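Local coordinates for protein sugar ABC transporter (Agrobacterium radiobacter, PDB 4RXT) that binds alpha-L-arabinopyranose between its two lobes and probably serves as the sugar-binding component of an ABC-type carbohydrate importer, at residues A242-D248 with T275-T281; S146-R150 with A199-I203. All coordinates share one frame; numbering follows the deposited sequence.

Interaction 1. Residues A242-D248 with T275-T281. With ARA (alpha-L-arabinopyranose), chain B.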
ATOM      1  N   ALA A 242      -8.198   2.783  15.048  1.00 13.00           N
ATOM      2  CA  ALA A 242      -7.301   2.716  16.191  1.00 11.99           C
ATOM      3  C   ALA A 242      -5.843   2.975  15.833  1.00 12.19           C
ATOM      4  O   ALA A 242      -5.037   3.442  16.671  1.00 13.51           O
ATOM      5  CB  ALA A 242      -7.433   1.364  16.881  1.00 14.00           C
ATOM      6  N   GLY A 243      -5.486   2.640  14.598  1.00 14.02           N
ATOM      7  CA  GLY A 243      -4.116   2.801  14.137  1.00 11.32           C
ATOM      8  C   GLY A 243      -4.051   2.701  12.649  1.00  9.01           C
ATOM      9  O   GLY A 243      -4.886   2.019  12.054  1.00 11.65           O
ATOM     10  N   LEU A 244      -3.033   3.352  12.074  1.00 11.38           N
ATOM     11  CA  LEU A 244      -2.732   3.265  10.651  1.00 12.42           C
ATOM     12  C   LEU A 244      -1.272   2.988  10.468  1.00 13.25           C
ATOM     13  O   LEU A 244      -0.423   3.740  10.991  1.00 12.76           O
ATOM     14  CB  LEU A 244      -3.021   4.596   9.947  1.00 14.74           C
ATOM     15  CG  LEU A 244      -4.493   5.017   9.902  1.00 13.63           C
ATOM     16  CD1 LEU A 244      -4.627   6.487   9.525  1.00 15.44           C
ATOM     17  CD2 LEU A 244      -5.324   4.144   8.960  1.00 16.45           C
ATOM     18  N   VAL A 245      -0.954   1.916   9.714  1.00 11.80           N
ATOM     19  CA  VAL A 245       0.453   1.676   9.322  1.00 12.51           C
ATOM     20  C   VAL A 245       0.761   2.539   8.110  1.00 13.47           C
ATOM     21  O   VAL A 245       0.191   2.346   7.045  1.00 12.25           O
ATOM     22  CB  VAL A 245       0.760   0.211   9.026  1.00 12.74           C
ATOM     23  CG1 VAL A 245       2.254   0.019   8.735  1.00 17.34           C
ATOM     24  CG2 VAL A 245       0.330  -0.688  10.198  1.00 14.45           C
ATOM     25  N   VAL A 246       1.691   3.469   8.287  1.00 12.31           N
ATOM     26  CA  VAL A 246       1.981   4.490   7.278  1.00 12.75           C
ATOM     27  C   VAL A 246       3.332   4.184   6.617  1.00 11.96           C
ATOM     28  O   VAL A 246       4.289   3.785   7.276  1.00 14.54           O
ATOM     29  CB  VAL A 246       1.953   5.910   7.890  1.00 14.99           C
ATOM     30  CG1 VAL A 246       2.357   7.017   6.901  1.00 21.66           C
ATOM     31  CG2 VAL A 246       0.546   6.180   8.404  1.00 17.65           C
ATOM     32  N   GLN A 247       3.328   4.292   5.293  1.00 14.76           N
ATOM     33  CA  GLN A 247       4.469   4.022   4.445  1.00 13.31           C
ATOM     34  C   GLN A 247       5.090   5.338   3.993  1.00 13.10           C
ATOM     35  O   GLN A 247       4.705   6.393   4.479  1.00 14.26           O
ATOM     36  CB  GLN A 247       3.963   3.257   3.222  1.00 11.81           C
ATOM     37  CG  GLN A 247       3.212   1.966   3.513  1.00 13.85           C
ATOM     38  CD  GLN A 247       2.851   1.250   2.228  1.00 12.23           C
ATOM     39  OE1 GLN A 247       3.666   0.517   1.631  1.00 14.74           O
ATOM     40  NE2 GLN A 247       1.634   1.489   1.755  1.00 14.37           N
ATOM     41  N   ASP A 248       6.041   5.288   3.063  1.00 12.39           N
ATOM     42  CA  ASP A 248       6.656   6.493   2.468  1.00 13.31           C
ATOM     43  C   ASP A 248       6.486   6.514   0.946  1.00 12.90           C
ATOM     44  O   ASP A 248       7.459   6.404   0.192  1.00 15.55           O
ATOM     45  CB  ASP A 248       8.138   6.662   2.857  1.00 16.33           C
ATOM     46  CG  ASP A 248       8.643   8.098   2.697  1.00 15.54           C
ATOM     47  OD1 ASP A 248       7.950   8.934   2.084  1.00 18.53           O
ATOM     48  OD2 ASP A 248       9.784   8.336   3.170  1.00 17.51           O
ATOM     49  N   THR A 275      11.812   1.316   2.472  1.00 15.61           N
ATOM     50  CA  THR A 275      11.358   2.700   2.673  1.00 14.10           C
ATOM     51  C   THR A 275      10.619   2.918   4.024  1.00 14.37           C
ATOM     52  O   THR A 275      10.222   4.052   4.358  1.00 16.66           O
ATOM     53  CB  THR A 275      10.533   3.213   1.466  1.00 16.12           C
ATOM     54  OG1 THR A 275       9.488   2.284   1.147  1.00 15.27           O
ATOM     55  CG2 THR A 275      11.416   3.423   0.241  1.00 17.91           C
ATOM     56  N   GLY A 276      10.449   1.846   4.803  1.00 14.00           N
ATOM     57  CA  GLY A 276       9.976   1.947   6.172  1.00 17.03           C
ATOM     58  C   GLY A 276       8.468   1.935   6.369  1.00 15.37           C
ATOM     59  O   GLY A 276       7.674   2.287   5.482  1.00 18.54           O
ATOM     60  N   ALA A 277       8.093   1.527   7.573  1.00 16.06           N
ATOM     61  CA  ALA A 277       6.695   1.513   8.026  1.00 16.10           C
ATOM     62  C   ALA A 277       6.611   1.954   9.469  1.00 14.72           C
ATOM     63  O   ALA A 277       7.457   1.607  10.280  1.00 16.58           O
ATOM     64  CB  ALA A 277       6.107   0.119   7.896  1.00 19.61           C
ATOM     65  N   ASN A 278       5.571   2.719   9.792  1.00 13.13           N
ATOM     66  CA  ASN A 278       5.314   3.159  11.159  1.00 13.46           C
ATOM     67  C   ASN A 278       3.842   3.054  11.512  1.00 14.00           C
ATOM     68  O   ASN A 278       2.972   3.550  10.758  1.00 13.49           O
ATOM     69  CB  ASN A 278       5.760   4.623  11.383  1.00 15.59           C
ATOM     70  CG  ASN A 278       7.284   4.787  11.337  1.00 20.82           C
ATOM     71  OD1 ASN A 278       7.980   4.673  12.357  1.00 21.70           O
ATOM     72  ND2 ASN A 278       7.808   5.029  10.141  1.00 18.20           N
ATOM     73  N   LEU A 279       3.575   2.408  12.645  1.00 12.46           N
ATOM     74  CA  LEU A 279       2.226   2.409  13.211  1.00 12.78           C
ATOM     75  C   LEU A 279       1.936   3.774  13.826  1.00 12.83           C
ATOM     76  O   LEU A 279       2.574   4.206  14.777  1.00 15.14           O
ATOM     77  CB  LEU A 279       2.060   1.301  14.239  1.00 14.97           C
ATOM     78  CG  LEU A 279       0.636   1.212  14.803  1.00 14.94           C
ATOM     79  CD1 LEU A 279      -0.395   0.810  13.751  1.00 19.12           C
ATOM     80  CD2 LEU A 279       0.600   0.317  16.022  1.00 18.37           C
ATOM     81  N   VAL A 280       0.907   4.395  13.270  1.00 11.43           N
ATOM     82  CA  VAL A 280       0.494   5.728  13.698  1.00 11.99           C
ATOM     83  C   VAL A 280      -0.798   5.621  14.467  1.00 12.58           C
ATOM     84  O   VAL A 280      -1.760   5.003  13.992  1.00 12.96           O
ATOM     85  CB  VAL A 280       0.331   6.649  12.488  1.00 14.77           C
ATOM     86  CG1 VAL A 280      -0.180   8.034  12.917  1.00 13.68           C
ATOM     87  CG2 VAL A 280       1.652   6.767  11.759  1.00 16.76           C
ATOM     88  N   THR A 281      -0.810   6.254  15.656  1.00 16.52           N
ATOM     89  CA  THR A 281      -1.972   6.289  16.528  1.00 17.49           C
ATOM     90  C   THR A 281      -2.202   7.721  16.978  1.00 18.69           C
ATOM     91  O   THR A 281      -1.409   8.598  16.674  1.00 18.04           O
ATOM     92  CB  THR A 281      -1.760   5.438  17.779  1.00 18.99           C
ATOM     93  OG1 THR A 281      -0.740   6.049  18.578  1.00 21.83           O
ATOM     94  CG2 THR A 281      -1.433   4.000  17.402  1.00 18.38           C
TER
HETATM   95  C1  ARA B 401      -1.207   1.035  -0.609  1.00 14.51           C
HETATM   96  C2  ARA B 401      -0.410  -0.190  -1.096  1.00 21.84           C
HETATM   97  C3  ARA B 401      -0.622  -0.367  -2.590  1.00 26.15           C
HETATM   98  C4  ARA B 401      -2.117  -0.390  -2.950  1.00 25.71           C
HETATM   99  C5  ARA B 401      -2.951   0.102  -1.843  1.00 17.84           C
HETATM  100  O1  ARA B 401      -1.265   0.561   0.731  1.00 15.13           O
HETATM  101  O2  ARA B 401       0.999  -0.011  -0.855  1.00 15.75           O
HETATM  102  O3  ARA B 401       0.100  -1.537  -3.009  1.00 21.89           O
HETATM  103  O4  ARA B 401      -2.640  -1.714  -3.083  1.00 34.06           O
HETATM  104  O5  ARA B 401      -2.475   1.295  -1.198  1.00 22.23           O
HETATM  105  O   HOH W   1       6.524   5.269   7.557  1.00 23.34           O
HETATM  106  O   HOH W   2       7.466   2.676   2.913  1.00 15.10           O
HETATM  107  O   HOH W   3      11.475   6.337   3.874  1.00 26.15           O
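Val246 and Val280 meet on one face of an antiparallel strand pair, their side chains crossing obliquely with CG2 of Val246 3.6 Å from CG2 of Val280. In both valines CG1 stands anti to the backbone N (chi1 176° in Val246), which puts CG2 beside the N and turns the two CG2 methyls against each other. Helix 288-294 packs on this face, Ile290 touching Val280 and Ile294 touching Val246. On the other face Val245 and Leu279 cross at about a right angle, and CG2 of Val245 lies 3.9 Å from CD1 of Leu279; Val245's other branch, CG1, reaches CB of Ala277. Ile115 of helix 109-128 packs on both Val245 and Leu279.

Between the faces, Leu244 pairs with Val280 and Val246 with Asn278, each through two reciprocal backbone hydrogen bonds. The straightest runs from Val246 N to Asn278 O, at 173°. At the Val246-Asn278 pair a water donates to Val246 O and accepts from Asn278 ND2; in the loops beyond, a second joins Asp248 N to Gly276 O and Thr275 OG1, and a third donates to both Asp248 OD2 and Thr275 O. Asp248 is the N-cap of helix 249-264, its OD1 accepting from Arg251 N.

Gln247 turns its extended chain to the sugar, NE2 donating to O2 of the arabinopyranose at 3.1 Å and an almost straight 170°. The same NE2 also donates to Asp227 OD1, while OE1 is hydrogen-bonded to Thr107 OG1. With both ends of the amide engaged, its rotation is fixed with NE2 toward the sugar; Gln247 follows directly on the last paired residue, Val246, and the end of the strand thereby carries a positioned donor of the arabinose pocket.

Interaction 2. Residues S146-R150 with A199-I203; sequences SLEQR and ASNLI. With ARA (alpha-L-arabinopyranose), chain B.
Hydrogen bonding is led by Arg150, whose NH1 donates to Ser200 O at 2.8 Å from within the carbonyl plane of Ser200; that oxygen lies only 5° out of the guanidinium plane. NH1 also donates to O1 of the arabinopyranose at 2.9 Å, and NH2 to its O2 at 2.9 Å, so one flat group grips two sugar oxygens and a backbone carbonyl. NE donates to Asn109 OD1, a further bond that fixes the rotation of the guanidinium, and Phe226 adds a cation-pi contact. Through water, Leu147 O is linked to Ser200 OG.

Van der Waals packing comes from Leu147, whose CD2 lies 3.8 Å from Asn201 CB and as far from the carbonyl O of Ser200. Its CG sits anti to the carbonyl carbon (chi1 -53°), and the end of the side chain comes nearer to the 199-203 loop than the direction of its CB alone would bring it.

Capping belongs to Asn201: it is the N-cap of helix 202-214, OD1 accepting from Met204 N, while its CB lies against the sugar.

The contact thus joins the first turns of helix 145-161 to the turn between strand 194-199 and helix 202-214, with Thr139 of the adjacent strand 133-139 touching both Leu147 and Ser200.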
ATOM      1  N   SER A 146       2.065  -6.596  -2.501  1.00 14.44           N
ATOM      2  CA  SER A 146       2.098  -5.868  -1.219  1.00 14.84           C
ATOM      3  C   SER A 146       1.035  -6.439  -0.260  1.00 13.28           C
ATOM      4  O   SER A 146       1.309  -6.728   0.915  1.00 12.87           O
ATOM      5  CB  SER A 146       1.897  -4.363  -1.430  1.00 14.95           C
ATOM      6  OG  SER A 146       0.701  -4.171  -2.132  1.00 15.16           O
ATOM      7  N   LEU A 147      -0.183  -6.581  -0.766  1.00 12.40           N
ATOM      8  CA  LEU A 147      -1.314  -6.966   0.104  1.00 11.68           C
ATOM      9  C   LEU A 147      -1.235  -8.425   0.594  1.00 11.49           C
ATOM     10  O   LEU A 147      -1.615  -8.735   1.736  1.00 12.24           O
ATOM     11  CB  LEU A 147      -2.648  -6.723  -0.589  1.00 11.24           C
ATOM     12  CG  LEU A 147      -2.831  -5.295  -1.149  1.00 12.33           C
ATOM     13  CD1 LEU A 147      -4.239  -5.151  -1.745  1.00 13.84           C
ATOM     14  CD2 LEU A 147      -2.534  -4.177  -0.144  1.00 12.82           C
ATOM     15  N   GLU A 148      -0.794  -9.320  -0.303  1.00 12.55           N
ATOM     16  CA  GLU A 148      -0.633 -10.728   0.109  1.00 12.61           C
ATOM     17  C   GLU A 148       0.440 -10.873   1.203  1.00 10.93           C
ATOM     18  O   GLU A 148       0.306 -11.665   2.159  1.00 14.87           O
ATOM     19  CB  GLU A 148      -0.355 -11.615  -1.085  1.00 14.50           C
ATOM     20  CG  GLU A 148      -1.529 -11.688  -2.049  1.00 16.44           C
ATOM     21  CD  GLU A 148      -2.851 -12.187  -1.444  1.00 27.04           C
ATOM     22  OE1 GLU A 148      -2.855 -12.993  -0.474  1.00 25.65           O
ATOM     23  OE2 GLU A 148      -3.916 -11.812  -1.984  1.00 27.15           O
ATOM     24  N   GLN A 149       1.500 -10.082   1.089  1.00 13.74           N
ATOM     25  CA  GLN A 149       2.527 -10.088   2.141  1.00 12.49           C
ATOM     26  C   GLN A 149       2.014  -9.532   3.476  1.00 11.93           C
ATOM     27  O   GLN A 149       2.341 -10.040   4.536  1.00 12.44           O
ATOM     28  CB  GLN A 149       3.789  -9.370   1.696  1.00 13.70           C
ATOM     29  CG  GLN A 149       4.503 -10.155   0.628  1.00 15.93           C
ATOM     30  CD  GLN A 149       5.772  -9.495   0.179  1.00 21.42           C
ATOM     31  OE1 GLN A 149       5.825  -8.293   0.076  1.00 26.07           O
ATOM     32  NE2 GLN A 149       6.804 -10.278  -0.094  1.00 37.52           N
ATOM     33  N   ARG A 150       1.230  -8.453   3.425  1.00 12.43           N
ATOM     34  CA  ARG A 150       0.625  -7.897   4.663  1.00 13.72           C
ATOM     35  C   ARG A 150      -0.275  -8.942   5.303  1.00 11.26           C
ATOM     36  O   ARG A 150      -0.263  -9.153   6.525  1.00 12.13           O
ATOM     37  CB  ARG A 150      -0.148  -6.620   4.374  1.00 13.38           C
ATOM     38  CG  ARG A 150       0.753  -5.529   3.898  1.00 12.33           C
ATOM     39  CD  ARG A 150      -0.023  -4.327   3.420  1.00 13.13           C
ATOM     40  NE  ARG A 150       0.881  -3.455   2.682  1.00 12.52           N
ATOM     41  CZ  ARG A 150       0.547  -2.408   1.961  1.00 14.38           C
ATOM     42  NH1 ARG A 150      -0.715  -1.968   1.934  1.00 12.83           N
ATOM     43  NH2 ARG A 150       1.510  -1.786   1.322  1.00 14.50           N
ATOM     44  N   ALA A 199      -7.556  -3.764   8.037  1.00 10.55           N
ATOM     45  CA  ALA A 199      -7.902  -3.195   6.705  1.00 10.33           C
ATOM     46  C   ALA A 199      -6.592  -2.790   6.042  1.00 11.77           C
ATOM     47  O   ALA A 199      -5.983  -1.791   6.381  1.00 12.74           O
ATOM     48  CB  ALA A 199      -8.822  -1.983   6.862  1.00 12.08           C
ATOM     49  N   SER A 200      -6.120  -3.628   5.113  1.00 12.21           N
ATOM     50  CA  SER A 200      -4.682  -3.637   4.835  1.00 12.63           C
ATOM     51  C   SER A 200      -4.151  -2.664   3.765  1.00 11.21           C
ATOM     52  O   SER A 200      -3.009  -2.792   3.336  1.00 12.00           O
ATOM     53  CB  SER A 200      -4.227  -5.023   4.472  1.00 12.66           C
ATOM     54  OG  SER A 200      -4.876  -5.407   3.281  1.00 13.62           O
ATOM     55  N   ASN A 201      -4.983  -1.716   3.335  1.00 10.47           N
ATOM     56  CA  ASN A 201      -4.493  -0.612   2.514  1.00  9.17           C
ATOM     57  C   ASN A 201      -5.390   0.625   2.710  1.00  9.52           C
ATOM     58  O   ASN A 201      -6.390   0.556   3.409  1.00 11.37           O
ATOM     59  CB  ASN A 201      -4.334  -1.040   1.041  1.00 12.17           C
ATOM     60  CG  ASN A 201      -5.637  -0.979   0.248  1.00 11.90           C
ATOM     61  OD1 ASN A 201      -6.729  -1.155   0.799  1.00 10.61           O
ATOM     62  ND2 ASN A 201      -5.530  -0.716  -1.031  1.00 13.89           N
ATOM     63  N   LEU A 202      -5.055   1.703   2.016  1.00 11.09           N
ATOM     64  CA  LEU A 202      -5.812   2.948   2.197  1.00 11.43           C
ATOM     65  C   LEU A 202      -7.311   2.749   1.907  1.00 11.58           C
ATOM     66  O   LEU A 202      -8.171   3.254   2.613  1.00 11.46           O
ATOM     67  CB  LEU A 202      -5.265   4.012   1.270  1.00 11.95           C
ATOM     68  CG  LEU A 202      -6.033   5.332   1.249  1.00 16.19           C
ATOM     69  CD1 LEU A 202      -5.961   5.925   2.637  1.00 17.18           C
ATOM     70  CD2 LEU A 202      -5.420   6.240   0.200  1.00 16.56           C
ATOM     71  N   ILE A 203      -7.598   2.067   0.810  1.00 10.64           N
ATOM     72  CA  ILE A 203      -8.949   1.939   0.298  1.00 11.55           C
ATOM     73  C   ILE A 203      -9.826   1.167   1.275  1.00 10.93           C
ATOM     74  O   ILE A 203     -10.944   1.526   1.570  1.00 11.71           O
ATOM     75  CB  ILE A 203      -8.975   1.285  -1.117  1.00 12.31           C
ATOM     76  CG1 ILE A 203      -8.024   2.018  -2.090  1.00 12.58           C
ATOM     77  CG2 ILE A 203     -10.399   1.222  -1.668  1.00 13.00           C
ATOM     78  CD1 ILE A 203      -8.253   3.517  -2.163  1.00 17.66           C
TER
HETATM   79  C1  ARA B 401      -1.207   1.035  -0.609  1.00 14.51           C
HETATM   80  C2  ARA B 401      -0.410  -0.190  -1.096  1.00 21.84           C
HETATM   81  C3  ARA B 401      -0.622  -0.367  -2.590  1.00 26.15           C
HETATM   82  C4  ARA B 401      -2.117  -0.390  -2.950  1.00 25.71           C
HETATM   83  C5  ARA B 401      -2.951   0.102  -1.843  1.00 17.84           C
HETATM   84  O1  ARA B 401      -1.265   0.561   0.731  1.00 15.13           O
HETATM   85  O2  ARA B 401       0.999  -0.011  -0.855  1.00 15.75           O
HETATM   86  O3  ARA B 401       0.100  -1.537  -3.009  1.00 21.89           O
HETATM   87  O4  ARA B 401      -2.640  -1.714  -3.083  1.00 34.06           O
HETATM   88  O5  ARA B 401      -2.475   1.295  -1.198  1.00 22.23           O
HETATM   89  O   HOH W   4      -3.912  -7.911   3.054  1.00 12.49           O

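In the fold
Following the chain from the N terminus, interaction 2 comes first, closing a loop of 48 residues from helix 145-161 through strand 165-172 and helix 177-190 to the end of strand 194-199. Interaction 1 opens later and closes a shorter loop of 26 residues that holds helix 249-264 and strand 272-274, the latter an edge strand of the other, parallel sheet. The two loops follow in series, neither nesting nor crossing. Interaction 1 adds the antiparallel edge strand to the mixed sheet; interaction 2 lies beyond the end of a central strand of that sheet. Their centres are 12 Å apart, and they meet at the sugar, where Gln247 packs against Arg150.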